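Local coordinates for endolysin 2638A (Staphylococcus phage 2638A, PDB 7AQH), which degrades the peptidoglycan of its staphylococcal host so that new phage particles escape, the C-terminal SH3b domain described here serving to bind the cell wall, at residues I26-K31 and P38-L43; G32-H37 and K56-V61; K50-Q55 and S64-E69. One frame throughout, in Å; residues are numbered along the deposited sequence.

All three contacts lie in the small, all-beta SH3b domain that binds the cell wall, and they reach one curled antiparallel sheet. Contact 1 pairs strands 26-30 and 39-43; the loop between these strands, 32-37, supplies one side of contact 2, so the two alternate along the chain. Contact 2 brings that loop to the turn between strands 53-57 and 60-66, and contact 3 lies farther along the same two strands and takes in the end of strand 48-51. Strand 72-77 pairs with both 26-30 and 60-66, tying the two hairpins together. Contact centres are about 11 Å (1 to 2), 12 Å (1 to 3) and 14 Å (2 to 3) apart, in keeping with a compact domain.

Contact 1: I26-K31 and P38-L43; sequences IITRYK and PQAGVL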
loop_
_atom_site.group_PDB
_atom_site.type_symbol
_atom_site.label_atom_id
_atom_site.label_comp_id
_atom_site.label_asym_id
_atom_site.label_seq_id
_atom_site.Cartn_x
_atom_site.Cartn_y
_atom_site.Cartn_z
ATOM N N ILE A 26 6.271 -8.513 1.281
ATOM C CA ILE A 26 5.312 -7.831 0.422
ATOM C C ILE A 26 6.062 -7.162 -0.721
ATOM O O ILE A 26 7.108 -6.538 -0.511
ATOM C CB ILE A 26 4.477 -6.797 1.204
ATOM C CG1 ILE A 26 3.906 -7.435 2.471
ATOM C CG2 ILE A 26 3.358 -6.255 0.333
ATOM C CD1 ILE A 26 3.148 -6.472 3.351
ATOM N N ILE A 27 5.525 -7.297 -1.931
ATOM C CA ILE A 27 6.125 -6.691 -3.114
ATOM C C ILE A 27 5.659 -5.246 -3.219
ATOM O O ILE A 27 4.462 -4.955 -3.102
ATOM C CB ILE A 27 5.760 -7.486 -4.378
ATOM C CG1 ILE A 27 6.320 -8.908 -4.295
ATOM C CG2 ILE A 27 6.276 -6.777 -5.620
ATOM C CD1 ILE A 27 5.934 -9.786 -5.466
ATOM N N THR A 28 6.606 -4.336 -3.439
ATOM C CA THR A 28 6.323 -2.915 -3.562
ATOM C C THR A 28 6.421 -2.482 -5.020
ATOM O O THR A 28 7.122 -3.102 -5.826
ATOM C CB THR A 28 7.289 -2.085 -2.710
ATOM O OG1 THR A 28 8.632 -2.300 -3.163
ATOM C CG2 THR A 28 7.184 -2.488 -1.245
ATOM N N ARG A 29 5.708 -1.407 -5.350
ATOM C CA ARG A 29 5.597 -0.925 -6.718
ATOM C C ARG A 29 5.973 0.549 -6.783
ATOM O O ARG A 29 5.939 1.267 -5.781
ATOM C CB ARG A 29 4.175 -1.120 -7.268
ATOM C CG ARG A 29 3.682 -2.557 -7.249
ATOM C CD ARG A 29 4.407 -3.415 -8.274
ATOM N NE ARG A 29 4.016 -4.819 -8.187
ATOM C CZ ARG A 29 4.439 -5.766 -9.018
ATOM N NH1 ARG A 29 5.268 -5.462 -10.007
ATOM N NH2 ARG A 29 4.031 -7.018 -8.862
ATOM N N TYR A 30 6.336 0.996 -7.984
ATOM C CA TYR A 30 6.580 2.407 -8.240
ATOM C C TYR A 30 5.336 3.056 -8.852
ATOM O O TYR A 30 4.342 2.393 -9.164
ATOM C CB TYR A 30 7.803 2.586 -9.151
ATOM C CG TYR A 30 9.142 2.366 -8.469
ATOM C CD1 TYR A 30 9.524 3.131 -7.374
ATOM C CD2 TYR A 30 10.028 1.393 -8.925
ATOM C CE1 TYR A 30 10.745 2.932 -6.747
ATOM C CE2 TYR A 30 11.252 1.189 -8.302
ATOM C CZ TYR A 30 11.603 1.960 -7.215
ATOM O OH TYR A 30 12.818 1.754 -6.600
ATOM N N LYS A 31 5.402 4.380 -9.021
ATOM C CA LYS A 31 4.387 5.155 -9.731
ATOM C C LYS A 31 3.062 5.214 -8.982
ATOM O O LYS A 31 2.594 6.305 -8.644
ATOM C CB LYS A 31 4.168 4.618 -11.146
ATOM C CG LYS A 31 5.379 4.756 -12.072
ATOM C CD LYS A 31 5.084 4.155 -13.435
ATOM C CE LYS A 31 4.173 5.084 -14.240
ATOM N NZ LYS A 31 4.043 4.621 -15.644
ATOM N N PRO A 38 5.884 -1.062 -12.321
ATOM C CA PRO A 38 7.179 -1.708 -12.078
ATOM C C PRO A 38 7.399 -1.977 -10.596
ATOM O O PRO A 38 6.990 -1.195 -9.735
ATOM C CB PRO A 38 8.190 -0.693 -12.623
ATOM C CG PRO A 38 7.409 0.149 -13.585
ATOM C CD PRO A 38 6.029 0.232 -13.009
ATOM N N GLN A 39 8.053 -3.098 -10.307
ATOM C CA GLN A 39 8.323 -3.473 -8.926
ATOM C C GLN A 39 9.424 -2.600 -8.337
ATOM O O GLN A 39 10.423 -2.302 -8.996
ATOM C CB GLN A 39 8.722 -4.946 -8.847
ATOM C CG GLN A 39 9.095 -5.416 -7.451
ATOM C CD GLN A 39 9.302 -6.915 -7.379
ATOM O OE1 GLN A 39 9.054 -7.636 -8.346
ATOM N NE2 GLN A 39 9.767 -7.394 -6.231
ATOM N N ALA A 40 9.233 -2.191 -7.084
ATOM C CA ALA A 40 10.183 -1.339 -6.382
ATOM C C ALA A 40 10.991 -2.079 -5.326
ATOM O O ALA A 40 11.854 -1.468 -4.687
ATOM C CB ALA A 40 9.453 -0.156 -5.734
ATOM N N GLY A 41 10.740 -3.369 -5.122
ATOM C CA GLY A 41 11.436 -4.164 -4.136
ATOM C C GLY A 41 10.469 -5.014 -3.347
ATOM O O GLY A 41 9.286 -5.134 -3.684
ATOM N N VAL A 42 10.976 -5.617 -2.273
ATOM C CA VAL A 42 10.174 -6.482 -1.413
ATOM C C VAL A 42 10.471 -6.135 0.039
ATOM O O VAL A 42 11.634 -6.152 0.458
ATOM C CB VAL A 42 10.452 -7.974 -1.668
ATOM C CG1 VAL A 42 9.738 -8.828 -0.632
ATOM C CG2 VAL A 42 10.023 -8.358 -3.074
ATOM N N LEU A 43 9.429 -5.815 0.802
ATOM C CA LEU A 43 9.555 -5.586 2.236
ATOM C C LEU A 43 9.285 -6.898 2.963
ATOM O O LEU A 43 8.173 -7.435 2.894
ATOM C CB LEU A 43 8.591 -4.497 2.704
ATOM C CG LEU A 43 8.940 -3.828 4.036
ATOM C CD1 LEU A 43 10.275 -3.104 3.943
ATOM C CD2 LEU A 43 7.839 -2.874 4.468
#
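The methyl of Ala-40 sits over the ring of Tyr-30 in a CH-pi contact, near the loop end of the antiparallel beta hairpin that strands 26-30 and 39-43 form in the SH3b domain. Ala-40 CB is 3.3 Å from the ring centroid and 8° off its normal; so small a side chain lets the ring settle against the backbone too, with Tyr-30 CE2 3.3 Å from Ala-40 CA. On the face carrying Ile-27 and Val-42, Ile-27 CG1 meets Val-42 CG2 at 3.9 Å. Ile-27 CG2 touches Gln-39 CD at 3.5 Å, because Gln-39 runs extended, CG anti to its backbone N, and crosses the isoleucine at about a right angle.

The backbone bonds position these side chains. Ile-26 and Leu-43 exchange two hydrogen bonds, but Ala-40 and Gly-41 lie opposite Thr-28 in a beta bulge, whose glycine readily accepts phi 135°. Farther out, Ile-26 packs on Phe-18 and Met-75, and the Arg-29 backbone bonds to Tyr-74. Gly-41 O accepts Thr-28 N at 2.8 Å and, more weakly, Thr-28 OG1 at 3.0 Å, the hydroxyl held between its own N and carbonyl carbon (chi1 61°).

Contact 2: G32-H37 and K56-V61; sequences GPWTGH and KFDGHV
One polar link crosses between loop 32-37 and segment 56-61: the backbone N-H of Thr-35 donates to Asp-58 OD2 over 3.3 Å, a long bond that meets the oxygen from above the carboxylate plane. Asp-58 is placed for it by a first torsion that sets CG anti to the backbone N (chi1 -171°). Asp-58 CG lies 3.5 Å from Trp-34 CD1, at the edge of the indole, whose plane stands 80° from that of the acid.

The remaining cross-contacts are packing. The ring of Phe-57 turns its edge to the loop, with CD1 3.3 Å from Pro-33 O in the ring plane and CE1 4.2 Å from Trp-34 CB. Pro-33, the centre of an inverse gamma turn, adds CG at 4.3 Å from Phe-57 CB and rests on Ile-9 and Tyr-74 behind.

Turns shape both partners. Phe-57 to His-60 is a type I' beta turn, the tight two-residue connection of a beta hairpin, here joining strands 53-57 and 60-66 of the SH3b domain. Its central positions, Asp-58 and Gly-59, both need positive phi, which glycine takes easily and aspartate tolerates better than most residues. A type I turn from Trp-34 to His-37 folds the loop back so that Gly-36 N lies over the centre of the indole face. In the hairpin turn, His-60 ND1 donates to Asp-58 O at 2.9 Å, with the acceptor close to the imidazole plane.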
loop_
_atom_site.group_PDB
_atom_site.type_symbol
_atom_site.label_atom_id
_atom_site.label_comp_id
_atom_site.label_asym_id
_atom_site.label_seq_id
_atom_site.Cartn_x
_atom_site.Cartn_y
_atom_site.Cartn_z
ATOM N N GLY A 32 2.440 4.063 -8.723
ATOM C CA GLY A 32 1.148 4.047 -8.074
ATOM C C GLY A 32 0.738 2.719 -7.464
ATOM O O GLY A 32 1.435 1.706 -7.576
ATOM N N PRO A 33 -0.431 2.707 -6.803
ATOM C CA PRO A 33 -0.956 1.497 -6.133
ATOM C C PRO A 33 -1.626 0.539 -7.110
ATOM O O PRO A 33 -2.832 0.280 -7.065
ATOM C CB PRO A 33 -1.947 2.091 -5.128
ATOM C CG PRO A 33 -2.488 3.295 -5.837
ATOM C CD PRO A 33 -1.323 3.865 -6.618
ATOM N N TRP A 34 -0.825 -0.012 -8.019
ATOM C CA TRP A 34 -1.331 -0.900 -9.054
ATOM C C TRP A 34 -0.340 -2.029 -9.284
ATOM O O TRP A 34 0.862 -1.786 -9.419
ATOM C CB TRP A 34 -1.582 -0.145 -10.363
ATOM C CG TRP A 34 -2.034 -1.037 -11.472
ATOM C CD1 TRP A 34 -3.054 -1.941 -11.434
ATOM C CD2 TRP A 34 -1.474 -1.117 -12.786
ATOM N NE1 TRP A 34 -3.167 -2.577 -12.646
ATOM C CE2 TRP A 34 -2.208 -2.089 -13.493
ATOM C CE3 TRP A 34 -0.426 -0.459 -13.435
ATOM C CZ2 TRP A 34 -1.926 -2.420 -14.817
ATOM C CZ3 TRP A 34 -0.147 -0.788 -14.748
ATOM C CH2 TRP A 34 -0.895 -1.760 -15.425
ATOM N N THR A 35 -0.851 -3.262 -9.320
ATOM C CA THR A 35 0.011 -4.423 -9.507
ATOM C C THR A 35 0.756 -4.383 -10.835
ATOM O O THR A 35 1.817 -5.006 -10.957
ATOM C CB THR A 35 -0.819 -5.707 -9.417
ATOM O OG1 THR A 35 -0.348 -6.511 -8.328
ATOM C CG2 THR A 35 -0.720 -6.500 -10.712
ATOM N N GLY A 36 0.231 -3.666 -11.829
ATOM C CA GLY A 36 0.868 -3.596 -13.130
ATOM C C GLY A 36 2.065 -2.676 -13.228
ATOM O O GLY A 36 2.773 -2.718 -14.239
ATOM N N HIS A 37 2.313 -1.851 -12.215
ATOM C CA HIS A 37 3.445 -0.939 -12.252
ATOM C C HIS A 37 4.752 -1.677 -11.982
ATOM O O HIS A 37 4.755 -2.800 -11.469
ATOM C CB HIS A 37 3.254 0.184 -11.239
ATOM C CG HIS A 37 2.322 1.261 -11.699
ATOM N ND1 HIS A 37 1.531 1.984 -10.832
ATOM C CD2 HIS A 37 2.060 1.743 -12.938
ATOM C CE1 HIS A 37 0.819 2.862 -11.516
ATOM N NE2 HIS A 37 1.122 2.737 -12.796
ATOM N N LYS A 56 -6.852 2.819 -1.966
ATOM C CA LYS A 56 -7.669 1.645 -2.256
ATOM C C LYS A 56 -7.820 1.558 -3.767
ATOM O O LYS A 56 -8.469 2.413 -4.379
ATOM C CB LYS A 56 -9.035 1.727 -1.571
ATOM C CG LYS A 56 -8.983 1.607 -0.057
ATOM C CD LYS A 56 -10.381 1.623 0.543
ATOM C CE LYS A 56 -11.134 2.888 0.163
ATOM N NZ LYS A 56 -12.484 2.943 0.791
ATOM N N PHE A 57 -7.220 0.533 -4.366
ATOM C CA PHE A 57 -7.190 0.412 -5.816
ATOM C C PHE A 57 -6.692 -0.976 -6.187
ATOM O O PHE A 57 -5.965 -1.612 -5.418
ATOM C CB PHE A 57 -6.291 1.483 -6.446
ATOM C CG PHE A 57 -6.441 1.603 -7.934
ATOM C CD1 PHE A 57 -5.467 1.103 -8.784
ATOM C CD2 PHE A 57 -7.558 2.206 -8.485
ATOM C CE1 PHE A 57 -5.602 1.208 -10.154
ATOM C CE2 PHE A 57 -7.699 2.315 -9.856
ATOM C CZ PHE A 57 -6.720 1.816 -10.691
ATOM N N ASP A 58 -7.089 -1.429 -7.373
ATOM C CA ASP A 58 -6.658 -2.716 -7.911
ATOM C C ASP A 58 -6.903 -3.840 -6.905
ATOM O O ASP A 58 -6.046 -4.692 -6.659
ATOM C CB ASP A 58 -5.189 -2.661 -8.334
ATOM C CG ASP A 58 -4.751 -3.900 -9.092
ATOM O OD1 ASP A 58 -5.386 -4.225 -10.119
ATOM O OD2 ASP A 58 -3.771 -4.545 -8.666
ATOM N N GLY A 59 -8.095 -3.831 -6.314
ATOM C CA GLY A 59 -8.486 -4.894 -5.410
ATOM C C GLY A 59 -7.684 -4.992 -4.133
ATOM O O GLY A 59 -7.717 -6.035 -3.475
ATOM N N HIS A 60 -6.962 -3.938 -3.757
ATOM C CA HIS A 60 -6.144 -3.963 -2.553
ATOM C C HIS A 60 -6.183 -2.603 -1.873
ATOM O O HIS A 60 -6.514 -1.584 -2.486
ATOM C CB HIS A 60 -4.687 -4.336 -2.864
ATOM C CG HIS A 60 -4.501 -5.758 -3.292
ATOM N ND1 HIS A 60 -4.722 -6.180 -4.585
ATOM C CD2 HIS A 60 -4.107 -6.853 -2.600
ATOM C CE1 HIS A 60 -4.475 -7.475 -4.670
ATOM N NE2 HIS A 60 -4.101 -7.907 -3.480
ATOM N N VAL A 61 -5.834 -2.602 -0.588
ATOM C CA VAL A 61 -5.579 -1.382 0.167
ATOM C C VAL A 61 -4.075 -1.165 0.206
ATOM O O VAL A 61 -3.315 -2.089 0.521
ATOM C CB VAL A 61 -6.165 -1.469 1.587
ATOM C CG1 VAL A 61 -5.860 -0.197 2.364
ATOM C CG2 VAL A 61 -7.664 -1.716 1.526
#

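Contact 3: K50-Q55 and S64-E69; sequences KYDEVQ and SWETFE
Two carboxylates and an amide are the flat groups that meet here, while the two aromatic rings turn elsewhere. The acids of Asp-52 and Glu-66 come tip to tip with their planes 67° apart, Asp-52 OD2 standing 2.6 Å from Glu-66 OE1, consistent with one of the two acids holding a proton, its pKa probably raised. Asp-52 reaches this position with CG in the crowded place between its backbone N and carbonyl carbon (chi1 54°), and Glu-66 bends at chi2 to meet it. Gln-55 NE2 donates a hydrogen bond to Ser-64 OG at 2.9 Å, the hydroxyl lying near the amide plane. Of Tyr-51 and Trp-65 it is mainly the CB atoms that touch across the segments: Tyr-51 CB lies 3.1 Å from Ser-64 O, and Trp-65 CB 3.4 Å from Lys-50 O. The Tyr-51 side chain packs on Ala-16 and Ile-94, its OH hydrogen-bonded to Glu-14, while Trp-65 packs on Met-75.

Glu-53 and Gln-55, with Ser-64 to Glu-66, belong to the antiparallel beta hairpin of strands 53-57 and 60-66 in the SH3b domain; Lys-50 and Tyr-51 come from strand 48-51, before the corner at Asp-52. The pairing there is irregular, Asp-52 and Glu-53 sharing Ser-64 in a bulge-like step. Ser-64 N donates to Glu-53 O at 2.9 Å, in the carbonyl plane, and Asp-52 N donates to Ser-64 O at 3.0 Å, nearly along the C=O axis (C=O...N angle 169°).

Serine suits the face it shares with Glu-53, because its short side chain keeps Ser-64 OG beside the backbone, 3.3 Å from Glu-53 CB and within reach of the buried Gln-55. Bent at chi2, that glutamine also gives a weak hydrogen bond from NE2 to Glu-53 OE1.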
loop_
_atom_site.group_PDB
_atom_site.type_symbol
_atom_site.label_atom_id
_atom_site.label_comp_id
_atom_site.label_asym_id
_atom_site.label_seq_id
_atom_site.Cartn_x
_atom_site.Cartn_y
_atom_site.Cartn_z
ATOM N N LYS A 50 7.148 3.784 7.644
ATOM C CA LYS A 50 6.176 4.807 8.008
ATOM C C LYS A 50 5.606 5.416 6.737
ATOM O O LYS A 50 6.339 6.030 5.952
ATOM C CB LYS A 50 6.774 5.891 8.908
ATOM C CG LYS A 50 7.071 5.447 10.329
ATOM C CD LYS A 50 7.531 6.627 11.176
ATOM C CE LYS A 50 7.775 6.234 12.624
ATOM N NZ LYS A 50 8.812 5.189 12.772
ATOM N N TYR A 51 4.306 5.238 6.543
ATOM C CA TYR A 51 3.592 5.739 5.386
ATOM C C TYR A 51 2.860 7.023 5.748
ATOM O O TYR A 51 2.588 7.306 6.917
ATOM C CB TYR A 51 2.603 4.690 4.886
ATOM C CG TYR A 51 1.533 4.324 5.896
ATOM C CD1 TYR A 51 1.753 3.330 6.841
ATOM C CD2 TYR A 51 0.302 4.967 5.901
ATOM C CE1 TYR A 51 0.784 2.987 7.764
ATOM C CE2 TYR A 51 -0.678 4.631 6.822
ATOM C CZ TYR A 51 -0.431 3.640 7.750
ATOM O OH TYR A 51 -1.404 3.303 8.668
ATOM N N ASP A 52 2.526 7.794 4.716
ATOM C CA ASP A 52 1.845 9.069 4.884
ATOM C C ASP A 52 0.522 9.134 4.140
ATOM O O ASP A 52 -0.182 10.144 4.245
ATOM C CB ASP A 52 2.751 10.221 4.425
ATOM C CG ASP A 52 3.267 10.030 3.012
ATOM O OD1 ASP A 52 2.716 9.176 2.285
ATOM O OD2 ASP A 52 4.223 10.732 2.628
ATOM N N GLU A 53 0.167 8.093 3.391
ATOM C CA GLU A 53 -1.067 8.083 2.621
ATOM C C GLU A 53 -1.507 6.642 2.414
ATOM O O GLU A 53 -0.679 5.737 2.270
ATOM C CB GLU A 53 -0.882 8.790 1.273
ATOM C CG GLU A 53 -2.171 9.016 0.503
ATOM C CD GLU A 53 -1.928 9.625 -0.864
ATOM O OE1 GLU A 53 -0.871 9.335 -1.464
ATOM O OE2 GLU A 53 -2.789 10.397 -1.336
ATOM N N VAL A 54 -2.821 6.439 2.401
ATOM C CA VAL A 54 -3.423 5.131 2.177
ATOM C C VAL A 54 -4.273 5.202 0.918
ATOM O O VAL A 54 -4.963 6.199 0.681
ATOM C CB VAL A 54 -4.269 4.674 3.383
ATOM C CG1 VAL A 54 -4.799 3.268 3.156
ATOM C CG2 VAL A 54 -3.451 4.742 4.663
ATOM N N GLN A 55 -4.222 4.144 0.112
ATOM C CA GLN A 55 -4.978 4.083 -1.129
ATOM C C GLN A 55 -5.759 2.781 -1.207
ATOM O O GLN A 55 -5.387 1.770 -0.602
ATOM C CB GLN A 55 -4.064 4.212 -2.357
ATOM C CG GLN A 55 -3.224 5.480 -2.385
ATOM C CD GLN A 55 -1.970 5.370 -1.540
ATOM O OE1 GLN A 55 -1.540 4.272 -1.189
ATOM N NE2 GLN A 55 -1.378 6.511 -1.210
ATOM N N SER A 64 1.523 4.314 1.086
ATOM C CA SER A 64 2.577 4.920 0.288
ATOM C C SER A 64 3.487 5.755 1.174
ATOM O O SER A 64 3.081 6.244 2.232
ATOM C CB SER A 64 2.000 5.797 -0.833
ATOM O OG SER A 64 1.303 6.910 -0.300
ATOM N N TRP A 65 4.730 5.908 0.725
ATOM C CA TRP A 65 5.704 6.745 1.411
ATOM C C TRP A 65 6.765 7.151 0.401
ATOM O O TRP A 65 6.849 6.599 -0.698
ATOM C CB TRP A 65 6.341 6.012 2.595
ATOM C CG TRP A 65 7.253 4.897 2.175
ATOM C CD1 TRP A 65 8.595 4.982 1.941
ATOM C CD2 TRP A 65 6.890 3.533 1.933
ATOM N NE1 TRP A 65 9.090 3.755 1.570
ATOM C CE2 TRP A 65 8.064 2.849 1.558
ATOM C CE3 TRP A 65 5.687 2.823 1.997
ATOM C CZ2 TRP A 65 8.070 1.491 1.250
ATOM C CZ3 TRP A 65 5.696 1.475 1.691
ATOM C CH2 TRP A 65 6.879 0.823 1.321
ATOM N N GLU A 66 7.576 8.129 0.787
ATOM C CA GLU A 66 8.694 8.567 -0.032
ATOM C C GLU A 66 9.981 7.964 0.514
ATOM O O GLU A 66 10.181 7.898 1.731
ATOM C CB GLU A 66 8.792 10.093 -0.060
ATOM C CG GLU A 66 7.664 10.777 -0.819
ATOM C CD GLU A 66 6.414 10.955 0.024
ATOM O OE1 GLU A 66 6.464 10.659 1.237
ATOM O OE2 GLU A 66 5.381 11.391 -0.527
ATOM N N THR A 67 10.853 7.527 -0.391
ATOM C CA THR A 67 12.131 6.956 -0.006
ATOM C C THR A 67 13.164 8.065 0.191
ATOM O O THR A 67 12.881 9.255 0.036
ATOM C CB THR A 67 12.600 5.947 -1.054
ATOM O OG1 THR A 67 12.801 6.615 -2.306
ATOM C CG2 THR A 67 11.565 4.847 -1.234
ATOM N N PHE A 68 14.387 7.665 0.547
ATOM C CA PHE A 68 15.463 8.637 0.693
ATOM C C PHE A 68 15.760 9.308 -0.635
ATOM O O PHE A 68 16.168 10.476 -0.675
ATOM C CB PHE A 68 16.719 7.967 1.242
ATOM C CG PHE A 68 17.823 8.932 1.540
ATOM C CD1 PHE A 68 18.964 8.969 0.757
ATOM C CD2 PHE A 68 17.709 9.822 2.595
ATOM C CE1 PHE A 68 19.976 9.865 1.031
ATOM C CE2 PHE A 68 18.717 10.721 2.874
ATOM C CZ PHE A 68 19.853 10.743 2.090
ATOM N N GLU A 69 15.559 8.573 -1.728
ATOM C CA GLU A 69 15.862 9.023 -3.075
ATOM C C GLU A 69 14.788 9.934 -3.645
ATOM O O GLU A 69 15.001 10.526 -4.710
ATOM C CB GLU A 69 16.019 7.801 -3.982
ATOM C CG GLU A 69 17.250 6.963 -3.681
ATOM C CD GLU A 69 17.414 5.799 -4.633
ATOM O OE1 GLU A 69 16.493 5.549 -5.442
ATOM O OE2 GLU A 69 18.471 5.135 -4.581
#